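Local coordinates for putative capsular polysaccharide biosynthesis protein (Streptococcus pneumoniae serotype 4, PDB 6EWJ) that probably acts as a pyridoxal phosphate-dependent sugar aminotransferase in the biosynthesis of pneumococcal teichoic acid, at residues A[25-30]-A[271-276]; A[40-45]-A[264-269]; A[343-348]-A[395-400]. All coordinates share one frame; numbering follows the deposited sequence.

Contact 1: residues A[25-30]-A[271-276]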
ATOM      1  N   THR A  25     -12.012  17.632  12.242  1.00 25.58           N
ATOM      2  CA  THR A  25     -13.455  17.376  12.292  1.00 26.27           C
ATOM      3  C   THR A  25     -13.920  16.443  11.191  1.00 25.36           C
ATOM      4  O   THR A  25     -14.735  15.570  11.438  1.00 25.04           O
ATOM      5  CB  THR A  25     -14.241  18.679  12.254  1.00 27.32           C
ATOM      6  N   GLU A  26     -13.387  16.619   9.975  1.00 24.99           N
ATOM      7  CA  GLU A  26     -13.759  15.779   8.829  1.00 24.52           C
ATOM      8  C   GLU A  26     -13.320  14.323   9.069  1.00 23.74           C
ATOM      9  O   GLU A  26     -14.076  13.389   8.785  1.00 23.75           O
ATOM     10  CB  GLU A  26     -13.159  16.313   7.533  1.00 24.71           C
ATOM     11  CG  GLU A  26     -13.750  15.699   6.277  1.00 24.80           C
ATOM     12  CD  GLU A  26     -15.201  16.044   6.093  1.00 26.15           C
ATOM     13  OE1 GLU A  26     -15.555  17.202   6.332  1.00 27.63           O
ATOM     14  OE2 GLU A  26     -16.003  15.160   5.736  1.00 26.48           O
ATOM     15  N   VAL A  27     -12.117  14.148   9.604  1.00 23.16           N
ATOM     16  CA  VAL A  27     -11.602  12.806   9.934  1.00 22.19           C
ATOM     17  C   VAL A  27     -12.434  12.189  11.039  1.00 22.94           C
ATOM     18  O   VAL A  27     -12.822  11.037  10.923  1.00 22.42           O
ATOM     19  CB  VAL A  27     -10.091  12.850  10.293  1.00 21.73           C
ATOM     20  CG1 VAL A  27      -9.661  11.591  11.028  1.00 21.50           C
ATOM     21  CG2 VAL A  27      -9.257  13.020   9.032  1.00 20.61           C
ATOM     22  N   VAL A  28     -12.754  12.973  12.066  1.00 24.11           N
ATOM     23  CA  VAL A  28     -13.661  12.533  13.125  1.00 25.00           C
ATOM     24  C   VAL A  28     -15.013  12.061  12.596  1.00 25.15           C
ATOM     25  O   VAL A  28     -15.521  11.008  13.022  1.00 25.10           O
ATOM     26  CB  VAL A  28     -13.851  13.614  14.174  1.00 26.16           C
ATOM     27  N   ASP A  29     -15.571  12.814  11.652  1.00 25.05           N
ATOM     28  CA  ASP A  29     -16.825  12.461  10.981  1.00 25.33           C
ATOM     29  C   ASP A  29     -16.745  11.083  10.305  1.00 24.59           C
ATOM     30  O   ASP A  29     -17.649  10.255  10.451  1.00 24.35           O
ATOM     31  CB  ASP A  29     -17.214  13.531   9.953  1.00 25.51           C
ATOM     32  CG  ASP A  29     -18.375  13.123   9.109  1.00 25.43           C
ATOM     33  OD1 ASP A  29     -18.206  12.533   8.038  1.00 24.51           O
ATOM     34  OD2 ASP A  29     -19.484  13.367   9.539  1.00 26.86           O
ATOM     35  N   THR A  30     -15.664  10.845   9.590  1.00 23.90           N
ATOM     36  CA  THR A  30     -15.422   9.534   9.013  1.00 23.81           C
ATOM     37  C   THR A  30     -15.341   8.411  10.081  1.00 24.32           C
ATOM     38  O   THR A  30     -15.927   7.318   9.900  1.00 23.86           O
ATOM     39  CB  THR A  30     -14.162   9.556   8.120  1.00 23.19           C
ATOM     40  OG1 THR A  30     -14.544   9.922   6.804  1.00 22.75           O
ATOM     41  CG2 THR A  30     -13.486   8.150   8.006  1.00 22.35           C
ATOM     42  N   ALA A 271      -8.995  10.320   2.758  1.00 18.69           N
ATOM     43  CA  ALA A 271      -9.799  11.149   1.821  1.00 19.24           C
ATOM     44  C   ALA A 271     -10.401  12.377   2.540  1.00 19.50           C
ATOM     45  O   ALA A 271     -10.548  13.466   1.948  1.00 19.91           O
ATOM     46  CB  ALA A 271     -10.883  10.348   1.117  1.00 19.74           C
ATOM     47  N   SER A 272     -10.713  12.199   3.833  1.00 19.58           N
ATOM     48  CA  SER A 272     -11.265  13.281   4.680  1.00 20.13           C
ATOM     49  C   SER A 272     -10.277  14.457   4.723  1.00 20.11           C
ATOM     50  O   SER A 272     -10.661  15.606   4.517  1.00 20.76           O
ATOM     51  CB  SER A 272     -11.603  12.772   6.078  1.00 20.58           C
ATOM     52  OG  SER A 272     -12.823  12.039   6.092  1.00 20.93           O
ATOM     53  N   LEU A 273      -9.010  14.150   4.980  1.00 19.25           N
ATOM     54  CA  LEU A 273      -7.968  15.147   4.960  1.00 19.31           C
ATOM     55  C   LEU A 273      -7.910  15.828   3.616  1.00 19.00           C
ATOM     56  O   LEU A 273      -7.844  17.058   3.548  1.00 20.07           O
ATOM     57  CB  LEU A 273      -6.618  14.510   5.312  1.00 18.58           C
ATOM     58  CG  LEU A 273      -6.433  13.916   6.718  1.00 18.68           C
ATOM     59  CD1 LEU A 273      -5.044  13.223   6.767  1.00 18.21           C
ATOM     60  CD2 LEU A 273      -6.547  14.960   7.774  1.00 19.25           C
ATOM     61  N   GLY A 274      -7.984  15.033   2.560  1.00 18.36           N
ATOM     62  CA  GLY A 274      -7.933  15.518   1.202  1.00 18.41           C
ATOM     63  C   GLY A 274      -9.035  16.463   0.836  1.00 19.38           C
ATOM     64  O   GLY A 274      -8.788  17.471   0.200  1.00 19.99           O
ATOM     65  N   LEU A 275     -10.257  16.188   1.269  1.00 20.29           N
ATOM     66  CA  LEU A 275     -11.399  17.040   0.912  1.00 21.31           C
ATOM     67  C   LEU A 275     -11.230  18.462   1.454  1.00 22.26           C
ATOM     68  O   LEU A 275     -11.559  19.451   0.772  1.00 22.52           O
ATOM     69  CB  LEU A 275     -12.702  16.442   1.428  1.00 22.06           C
ATOM     70  CG  LEU A 275     -13.183  15.155   0.769  1.00 22.13           C
ATOM     71  CD1 LEU A 275     -14.336  14.533   1.559  1.00 22.62           C
ATOM     72  CD2 LEU A 275     -13.607  15.370  -0.674  1.00 22.50           C
ATOM     73  N   VAL A 276     -10.793  18.535   2.710  1.00 22.58           N
ATOM     74  CA  VAL A 276     -10.589  19.799   3.403  1.00 23.72           C
ATOM     75  C   VAL A 276      -9.368  20.535   2.813  1.00 23.30           C
ATOM     76  O   VAL A 276      -9.438  21.736   2.551  1.00 23.90           O
ATOM     77  CB  VAL A 276     -10.439  19.591   4.933  1.00 24.06           C
ATOM     78  CG1 VAL A 276     -10.019  20.887   5.629  1.00 25.02           C
ATOM     79  CG2 VAL A 276     -11.767  19.138   5.504  1.00 24.45           C
TER
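S272 OG is the best-held polar atom here: it makes a hydrogen bond to D268 O, one turn back in its own helix, and two further oxygens crowd round it. T30 OG1 stands 2.8 Å from S272 OG, and the carbonyl oxygen E26 O lies 3.3 Å from it. The setting is a near-antiparallel helix pair, in which helix 21-31 lies against the start of helix 268-299 in a DegT/DnrJ/EryC1-type aminotransferase; the short axes approach to 8.3 Å at 144°. Serine suits this place because its small side chain lets the backbones close in, V27 CA coming within 5.3 Å of S272 CA, while its hydroxyl, turned beside its own backbone N (chi1 -78°), can still reach back to D268.

E26 lies across the same serine. Its chain leaves with CG anti to the backbone N and then bends at chi2 (65°), so that E26 CG rests 3.6 Å from S272 CB. Its carboxylate makes only a long, weak ion pair with K41, whose salt bridge is with D29. On the subunit-facing flank the branched V27 meets V27 of the second subunit, and L273 meets I269 of that subunit. Within the pair, V27 and L273 cross obliquely, and the methyl V27 CG2 settles 3.6 Å from the methyl L273 CD2.

Contact 2: residues A[40-45]-A[264-269]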
ATOM      1  N   PRO A  40     -17.410   6.488   0.536  1.00 24.83           N
ATOM      2  CA  PRO A  40     -17.970   7.617  -0.239  1.00 25.07           C
ATOM      3  C   PRO A  40     -17.072   8.844  -0.289  1.00 25.17           C
ATOM      4  O   PRO A  40     -17.011   9.482  -1.318  1.00 24.09           O
ATOM      5  CB  PRO A  40     -19.301   7.950   0.456  1.00 26.43           C
ATOM      6  CG  PRO A  40     -19.486   6.957   1.543  1.00 26.56           C
ATOM      7  CD  PRO A  40     -18.237   6.127   1.702  1.00 25.40           C
ATOM      8  N   LYS A  41     -16.345   9.129   0.794  1.00 25.42           N
ATOM      9  CA  LYS A  41     -15.414  10.269   0.799  1.00 25.89           C
ATOM     10  C   LYS A  41     -14.282  10.108  -0.206  1.00 23.89           C
ATOM     11  O   LYS A  41     -13.897  11.077  -0.862  1.00 23.11           O
ATOM     12  CB  LYS A  41     -14.868  10.564   2.204  1.00 26.82           C
ATOM     13  CG  LYS A  41     -15.969  11.008   3.180  1.00 28.91           C
ATOM     14  CD  LYS A  41     -15.355  11.761   4.344  1.00 30.56           C
ATOM     15  CE  LYS A  41     -16.241  11.970   5.570  1.00 31.48           C
ATOM     16  NZ  LYS A  41     -17.641  12.199   5.204  1.00 33.97           N
ATOM     17  N   THR A  42     -13.761   8.893  -0.337  1.00 22.25           N
ATOM     18  CA  THR A  42     -12.739   8.626  -1.367  1.00 21.69           C
ATOM     19  C   THR A  42     -13.273   8.874  -2.802  1.00 21.61           C
ATOM     20  O   THR A  42     -12.630   9.535  -3.575  1.00 19.98           O
ATOM     21  CB  THR A  42     -12.071   7.236  -1.192  1.00 20.95           C
ATOM     22  OG1 THR A  42     -11.388   7.211   0.064  1.00 19.90           O
ATOM     23  CG2 THR A  42     -11.060   6.946  -2.293  1.00 20.41           C
ATOM     24  N   LYS A  43     -14.493   8.414  -3.079  1.00 23.02           N
ATOM     25  CA  LYS A  43     -15.137   8.647  -4.378  1.00 24.03           C
ATOM     26  C   LYS A  43     -15.375  10.151  -4.587  1.00 23.81           C
ATOM     27  O   LYS A  43     -15.107  10.666  -5.652  1.00 23.85           O
ATOM     28  CB  LYS A  43     -16.427   7.812  -4.550  1.00 25.95           C
ATOM     29  CG  LYS A  43     -16.270   6.302  -4.278  1.00 26.59           C
ATOM     30  CD  LYS A  43     -14.970   5.690  -4.801  1.00 27.04           C
ATOM     31  CE  LYS A  43     -14.932   4.169  -4.670  1.00 27.67           C
ATOM     32  NZ  LYS A  43     -13.618   3.527  -4.985  1.00 26.95           N
ATOM     33  N   GLU A  44     -15.791  10.860  -3.554  1.00 24.55           N
ATOM     34  CA  GLU A  44     -16.045  12.311  -3.664  1.00 25.61           C
ATOM     35  C   GLU A  44     -14.707  13.023  -3.884  1.00 23.99           C
ATOM     36  O   GLU A  44     -14.652  13.933  -4.695  1.00 22.80           O
ATOM     37  CB  GLU A  44     -16.768  12.848  -2.420  1.00 27.87           C
ATOM     38  CG  GLU A  44     -17.083  14.342  -2.394  1.00 30.63           C
ATOM     39  CD  GLU A  44     -18.107  14.817  -3.428  1.00 32.44           C
ATOM     40  OE1 GLU A  44     -18.668  14.000  -4.199  1.00 35.17           O
ATOM     41  OE2 GLU A  44     -18.328  16.043  -3.509  1.00 35.67           O
ATOM     42  N   LEU A  45     -13.636  12.562  -3.227  1.00 21.79           N
ATOM     43  CA  LEU A  45     -12.317  13.204  -3.437  1.00 21.31           C
ATOM     44  C   LEU A  45     -11.811  13.038  -4.876  1.00 20.66           C
ATOM     45  O   LEU A  45     -11.335  13.995  -5.485  1.00 21.23           O
ATOM     46  CB  LEU A  45     -11.260  12.729  -2.441  1.00 20.34           C
ATOM     47  CG  LEU A  45      -9.859  13.378  -2.634  1.00 20.03           C
ATOM     48  CD1 LEU A  45      -9.853  14.906  -2.481  1.00 20.43           C
ATOM     49  CD2 LEU A  45      -8.870  12.727  -1.700  1.00 19.51           C
ATOM     50  N   CYS A 264      -3.391  -1.120  -2.446  1.00 17.71           N
ATOM     51  CA  CYS A 264      -2.990   0.249  -2.279  1.00 17.23           C
ATOM     52  C   CYS A 264      -4.085   1.266  -2.398  1.00 16.76           C
ATOM     53  O   CYS A 264      -3.832   2.410  -2.767  1.00 16.36           O
ATOM     54  CB  CYS A 264      -1.850   0.570  -3.257  1.00 17.50           C
ATOM     55  SG  CYS A 264      -2.219   0.179  -4.969  1.00 18.80           S
ATOM     56  N   ASN A 265      -5.269   0.888  -1.959  1.00 16.26           N
ATOM     57  CA  ASN A 265      -6.441   1.779  -1.883  1.00 16.28           C
ATOM     58  C   ASN A 265      -6.294   2.846  -0.814  1.00 15.77           C
ATOM     59  O   ASN A 265      -5.458   2.709   0.103  1.00 15.34           O
ATOM     60  CB  ASN A 265      -7.716   0.958  -1.597  1.00 16.53           C
ATOM     61  CG  ASN A 265      -7.600   0.147  -0.329  1.00 16.93           C
ATOM     62  OD1 ASN A 265      -6.658  -0.673  -0.171  1.00 17.69           O
ATOM     63  ND2 ASN A 265      -8.535   0.308   0.583  1.00 17.56           N
ATOM     64  N   MET A 266      -7.002   3.961  -1.028  1.00 16.12           N
ATOM     65  CA  MET A 266      -7.107   5.095  -0.087  1.00 16.17           C
ATOM     66  C   MET A 266      -8.272   4.934   0.855  1.00 16.64           C
ATOM     67  O   MET A 266      -9.394   4.562   0.418  1.00 16.65           O
ATOM     68  CB  MET A 266      -7.248   6.436  -0.843  1.00 16.49           C
ATOM     69  CG  MET A 266      -7.239   7.601   0.120  1.00 17.14           C
ATOM     70  SD  MET A 266      -7.502   9.231  -0.570  1.00 18.29           S
ATOM     71  CE  MET A 266      -5.798   9.468  -1.133  1.00 16.97           C
ATOM     72  N   THR A 267      -8.034   5.184   2.143  1.00 16.65           N
ATOM     73  CA  THR A 267      -9.089   5.113   3.118  1.00 17.19           C
ATOM     74  C   THR A 267      -9.856   6.455   3.144  1.00 17.58           C
ATOM     75  O   THR A 267      -9.302   7.513   2.791  1.00 16.80           O
ATOM     76  CB  THR A 267      -8.564   4.883   4.535  1.00 17.41           C
ATOM     77  OG1 THR A 267      -7.726   5.974   4.918  1.00 17.36           O
ATOM     78  CG2 THR A 267      -7.774   3.574   4.684  1.00 17.12           C
ATOM     79  N   ASP A 268     -11.070   6.397   3.658  1.00 17.98           N
ATOM     80  CA  ASP A 268     -11.862   7.614   3.870  1.00 18.81           C
ATOM     81  C   ASP A 268     -11.272   8.530   4.950  1.00 18.77           C
ATOM     82  O   ASP A 268     -11.578   9.709   5.009  1.00 17.95           O
ATOM     83  CB  ASP A 268     -13.345   7.260   4.185  1.00 19.70           C
ATOM     84  CG  ASP A 268     -14.217   7.186   2.932  1.00 20.10           C
ATOM     85  OD1 ASP A 268     -13.714   7.003   1.795  1.00 19.82           O
ATOM     86  OD2 ASP A 268     -15.431   7.329   3.081  1.00 20.98           O
ATOM     87  N   ILE A 269     -10.424   7.938   5.818  1.00 19.25           N
ATOM     88  CA  ILE A 269      -9.677   8.694   6.808  1.00 19.52           C
ATOM     89  C   ILE A 269      -8.770   9.686   6.076  1.00 19.27           C
ATOM     90  O   ILE A 269      -8.864  10.925   6.276  1.00 19.18           O
ATOM     91  CB  ILE A 269      -8.877   7.792   7.747  1.00 19.77           C
ATOM     92  CG1 ILE A 269      -9.839   7.018   8.644  1.00 20.25           C
ATOM     93  CG2 ILE A 269      -7.929   8.615   8.618  1.00 20.10           C
ATOM     94  CD1 ILE A 269      -9.212   5.872   9.401  1.00 20.74           C
TER
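In this fold type I aminotransferase, where the start of helix 40-53 meets that of helix 268-299, the carboxylate of D268 lies across the opening turn of helix 40-53. It accepts hydrogen bonds from amide N-H groups that the first turn leaves without a helical partner. T267, just before D268, is at the N-cap of helix 268-299 and caps M270 N with its hydroxyl.

D268 crosses K41 at about a right angle and T42 obliquely. Its OD2 faces K41 N and its OD1 faces T42 N. K41 N gives a hydrogen bond of 3.1 Å to D268 OD2, and T42 N gives one of 2.8 Å to D268 OD1; both donors sit above the carboxylate plane, 40° and 48° out of it. T42 OG1 adds a second bond to D268 OD1, 2.9 Å long, on the anti lone pair. Threonine fits because chi1 (-63°) sets OG1 beside its own backbone N, so hydroxyl and N-H converge on D268 OD1. Two amides at a helix start and a hydroxyl would be expected to stabilise the buried aspartate as an anion.

P40 suits the first turn, where its lack of an amide hydrogen costs nothing; its CD packs 3.3 Å from D268 OD2. K41 lays its CB against D268, but the chain runs on to a salt bridge with D29, leaving K41 NZ 5.8 Å from D268 OD2.

Beyond the polar group, the side chain of M266 is about 10 Å from those of S200 and A64, which bind pyridoxal phosphate when it is present; this chain lacks it. M266 is extended through chi2 and bent at chi3. It meets L45 at about a right angle, L45 CD2 touching M266 SD at 3.9 Å.

Contact 3: residues A[343-348]-A[395-400]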
ATOM      1  N   ALA A 343      22.372  28.122  12.221  1.00 41.01           N
ATOM      2  CA  ALA A 343      21.595  29.355  12.302  1.00 41.27           C
ATOM      3  C   ALA A 343      20.074  29.078  12.459  1.00 40.41           C
ATOM      4  O   ALA A 343      19.272  29.996  12.373  1.00 40.43           O
ATOM      5  CB  ALA A 343      21.878  30.213  11.068  1.00 40.89           C
ATOM      6  N   GLY A 344      19.693  27.822  12.694  1.00 39.85           N
ATOM      7  CA  GLY A 344      18.297  27.443  12.923  1.00 38.87           C
ATOM      8  C   GLY A 344      17.457  27.361  11.666  1.00 37.38           C
ATOM      9  O   GLY A 344      16.245  27.579  11.719  1.00 38.28           O
ATOM     10  N   ILE A 345      18.107  27.063  10.533  1.00 35.80           N
ATOM     11  CA  ILE A 345      17.441  26.935   9.241  1.00 33.95           C
ATOM     12  C   ILE A 345      17.661  25.556   8.633  1.00 31.91           C
ATOM     13  O   ILE A 345      18.777  25.238   8.197  1.00 31.39           O
ATOM     14  CB  ILE A 345      17.954  28.008   8.249  1.00 34.34           C
ATOM     15  CG1 ILE A 345      17.678  29.404   8.800  1.00 35.68           C
ATOM     16  CG2 ILE A 345      17.270  27.858   6.896  1.00 33.70           C
ATOM     17  CD1 ILE A 345      18.451  30.500   8.114  1.00 36.64           C
ATOM     18  N   ALA A 346      16.583  24.782   8.552  1.00 30.60           N
ATOM     19  CA  ALA A 346      16.595  23.471   7.908  1.00 29.64           C
ATOM     20  C   ALA A 346      16.621  23.667   6.384  1.00 28.47           C
ATOM     21  O   ALA A 346      16.099  24.660   5.862  1.00 28.98           O
ATOM     22  CB  ALA A 346      15.378  22.645   8.319  1.00 29.05           C
ATOM     23  N   SER A 347      17.335  22.786   5.707  1.00 27.23           N
ATOM     24  CA  SER A 347      17.503  22.887   4.264  1.00 26.33           C
ATOM     25  C   SER A 347      17.643  21.473   3.753  1.00 25.71           C
ATOM     26  O   SER A 347      17.775  20.510   4.562  1.00 25.54           O
ATOM     27  CB  SER A 347      18.692  23.791   3.891  1.00 26.93           C
ATOM     28  OG  SER A 347      19.961  23.262   4.277  1.00 27.12           O
ATOM     29  N   ASN A 348      17.577  21.316   2.443  1.00 24.41           N
ATOM     30  CA  ASN A 348      17.594  20.022   1.867  1.00 24.33           C
ATOM     31  C   ASN A 348      18.204  20.068   0.523  1.00 22.89           C
ATOM     32  O   ASN A 348      18.603  21.143   0.050  1.00 22.51           O
ATOM     33  CB  ASN A 348      16.154  19.509   1.798  1.00 26.28           C
ATOM     34  CG  ASN A 348      16.047  18.027   1.992  1.00 28.59           C
ATOM     35  OD1 ASN A 348      17.011  17.264   1.788  1.00 30.30           O
ATOM     36  ND2 ASN A 348      14.851  17.586   2.342  1.00 30.44           N
ATOM     37  N   ASP A 395      12.423  36.369   5.781  1.00 38.82           N
ATOM     38  CA  ASP A 395      13.407  37.470   5.793  1.00 40.52           C
ATOM     39  C   ASP A 395      14.708  37.031   6.444  1.00 40.71           C
ATOM     40  O   ASP A 395      15.793  37.314   5.935  1.00 41.46           O
ATOM     41  CB  ASP A 395      12.846  38.702   6.498  1.00 42.47           C
ATOM     42  CG  ASP A 395      11.738  39.376   5.696  1.00 42.94           C
ATOM     43  OD1 ASP A 395      11.515  39.038   4.506  1.00 42.21           O
ATOM     44  OD2 ASP A 395      11.084  40.264   6.255  1.00 45.39           O
ATOM     45  N   TYR A 396      14.582  36.311   7.549  1.00 40.20           N
ATOM     46  CA  TYR A 396      15.741  35.737   8.233  1.00 39.93           C
ATOM     47  C   TYR A 396      16.508  34.731   7.360  1.00 37.45           C
ATOM     48  O   TYR A 396      17.735  34.794   7.305  1.00 37.63           O
ATOM     49  CB  TYR A 396      15.305  35.103   9.556  1.00 40.34           C
ATOM     50  CG  TYR A 396      16.432  34.443  10.301  1.00 41.05           C
ATOM     51  CD1 TYR A 396      17.381  35.197  10.985  1.00 42.60           C
ATOM     52  CD2 TYR A 396      16.547  33.042  10.325  1.00 40.36           C
ATOM     53  CE1 TYR A 396      18.420  34.584  11.683  1.00 43.04           C
ATOM     54  CE2 TYR A 396      17.567  32.419  11.014  1.00 40.51           C
ATOM     55  CZ  TYR A 396      18.505  33.189  11.689  1.00 42.06           C
ATOM     56  OH  TYR A 396      19.519  32.563  12.362  1.00 41.79           O
ATOM     57  N   ILE A 397      15.793  33.851   6.658  1.00 34.90           N
ATOM     58  CA  ILE A 397      16.432  32.866   5.758  1.00 33.09           C
ATOM     59  C   ILE A 397      17.163  33.589   4.607  1.00 33.25           C
ATOM     60  O   ILE A 397      18.305  33.264   4.294  1.00 32.87           O
ATOM     61  CB  ILE A 397      15.408  31.829   5.212  1.00 31.68           C
ATOM     62  CG1 ILE A 397      14.930  30.908   6.349  1.00 31.14           C
ATOM     63  CG2 ILE A 397      16.007  30.965   4.116  1.00 30.19           C
ATOM     64  CD1 ILE A 397      13.657  30.144   6.062  1.00 30.13           C
ATOM     65  N   ILE A 398      16.507  34.569   3.996  1.00 33.16           N
ATOM     66  CA  ILE A 398      17.135  35.375   2.930  1.00 33.43           C
ATOM     67  C   ILE A 398      18.486  35.961   3.387  1.00 34.85           C
ATOM     68  O   ILE A 398      19.531  35.719   2.795  1.00 34.40           O
ATOM     69  CB  ILE A 398      16.180  36.504   2.462  1.00 33.73           C
ATOM     70  CG1 ILE A 398      15.005  35.916   1.695  1.00 32.23           C
ATOM     71  CG2 ILE A 398      16.898  37.523   1.547  1.00 34.11           C
ATOM     72  CD1 ILE A 398      13.847  36.877   1.560  1.00 33.05           C
ATOM     73  N   GLU A 399      18.439  36.726   4.468  1.00 36.79           N
ATOM     74  CA  GLU A 399      19.603  37.453   4.883  1.00 38.72           C
ATOM     75  C   GLU A 399      20.707  36.471   5.419  1.00 38.30           C
ATOM     76  O   GLU A 399      21.879  36.639   5.073  1.00 38.20           O
ATOM     77  CB  GLU A 399      19.245  38.745   5.649  1.00 40.87           C
ATOM     78  CG  GLU A 399      18.990  38.484   7.073  1.00 42.35           C
ATOM     79  CD  GLU A 399      20.290  38.508   7.874  1.00 43.84           C
ATOM     80  OE1 GLU A 399      21.192  37.685   7.588  1.00 44.36           O
ATOM     81  OE2 GLU A 399      20.431  39.380   8.764  1.00 45.77           O
ATOM     82  N   THR A 400      20.318  35.405   6.145  1.00 37.52           N
ATOM     83  CA  THR A 400      21.275  34.375   6.647  1.00 36.93           C
ATOM     84  C   THR A 400      21.941  33.563   5.523  1.00 35.55           C
ATOM     85  O   THR A 400      23.147  33.353   5.535  1.00 35.91           O
ATOM     86  CB  THR A 400      20.619  33.403   7.650  1.00 36.87           C
ATOM     87  OG1 THR A 400      20.020  34.124   8.732  1.00 37.69           O
ATOM     88  CG2 THR A 400      21.651  32.434   8.223  1.00 36.75           C
TER
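A Schellman motif ends helix 330-342, and helix 391-409 packs against it. G344 is its C-prime residue, with a positive phi of 78° that glycine adopts easily; the turn brings I345 N back to L340 O and G344 N to A341 O. The carbonyl of A343, just past the helix, is taken up by the tyrosine of the other helix: Y396 OH donates a short hydrogen bond of 2.6 Å to A343 O. The phenol arrives in the carbonyl plane, on a lone pair, and A343 O in turn lies at the ring edge.

Y396 leaves its helix with CG anti to the backbone N, and T400, one turn on, places its hydroxyl over one face of the ring, T400 OG1 being 3.3 Å above the plane, over the centre. That hydroxyl makes its own bond to Y396 O, 2.8 Å from T400 OG1, and so is held over that face.

I345 supplies the apolar part. Its CD1 reaches between Y396 CE2 at 3.6 Å and T400 CB at 3.7 Å, while I345 CG2 meets I397 CG1 at 3.9 Å. A343, small enough to sit close, sets its CB 3.6 Å from T400 CG2.

A neutral tyrosine suits this helix end: backbone carbonyls there tend to carry partial negative charge, which would favour a donor hydroxyl and disfavour the phenolate.

Overall arrangement
Contacts 1 and 2 form one continuous region, their centres about 10 Å apart: both use helix 268-299, helices 21-31 and 40-53 follow each other in the chain, and the charged link of K41 with D29, and weakly E26, joins them. Contact 3 lies about 34 Å from contact 1 and 38 Å from contact 2, centre to centre. All three are buried contacts with more open edges: E26 in contact 1, P40 and K41 in contact 2, A343 and Y396 in contact 3. Contact 2 holds an anion on amides, the centre of contact 1 is neutral, and contact 3, away from the annotated sites, relies on one neutral hydrogen bond and apolar side chains.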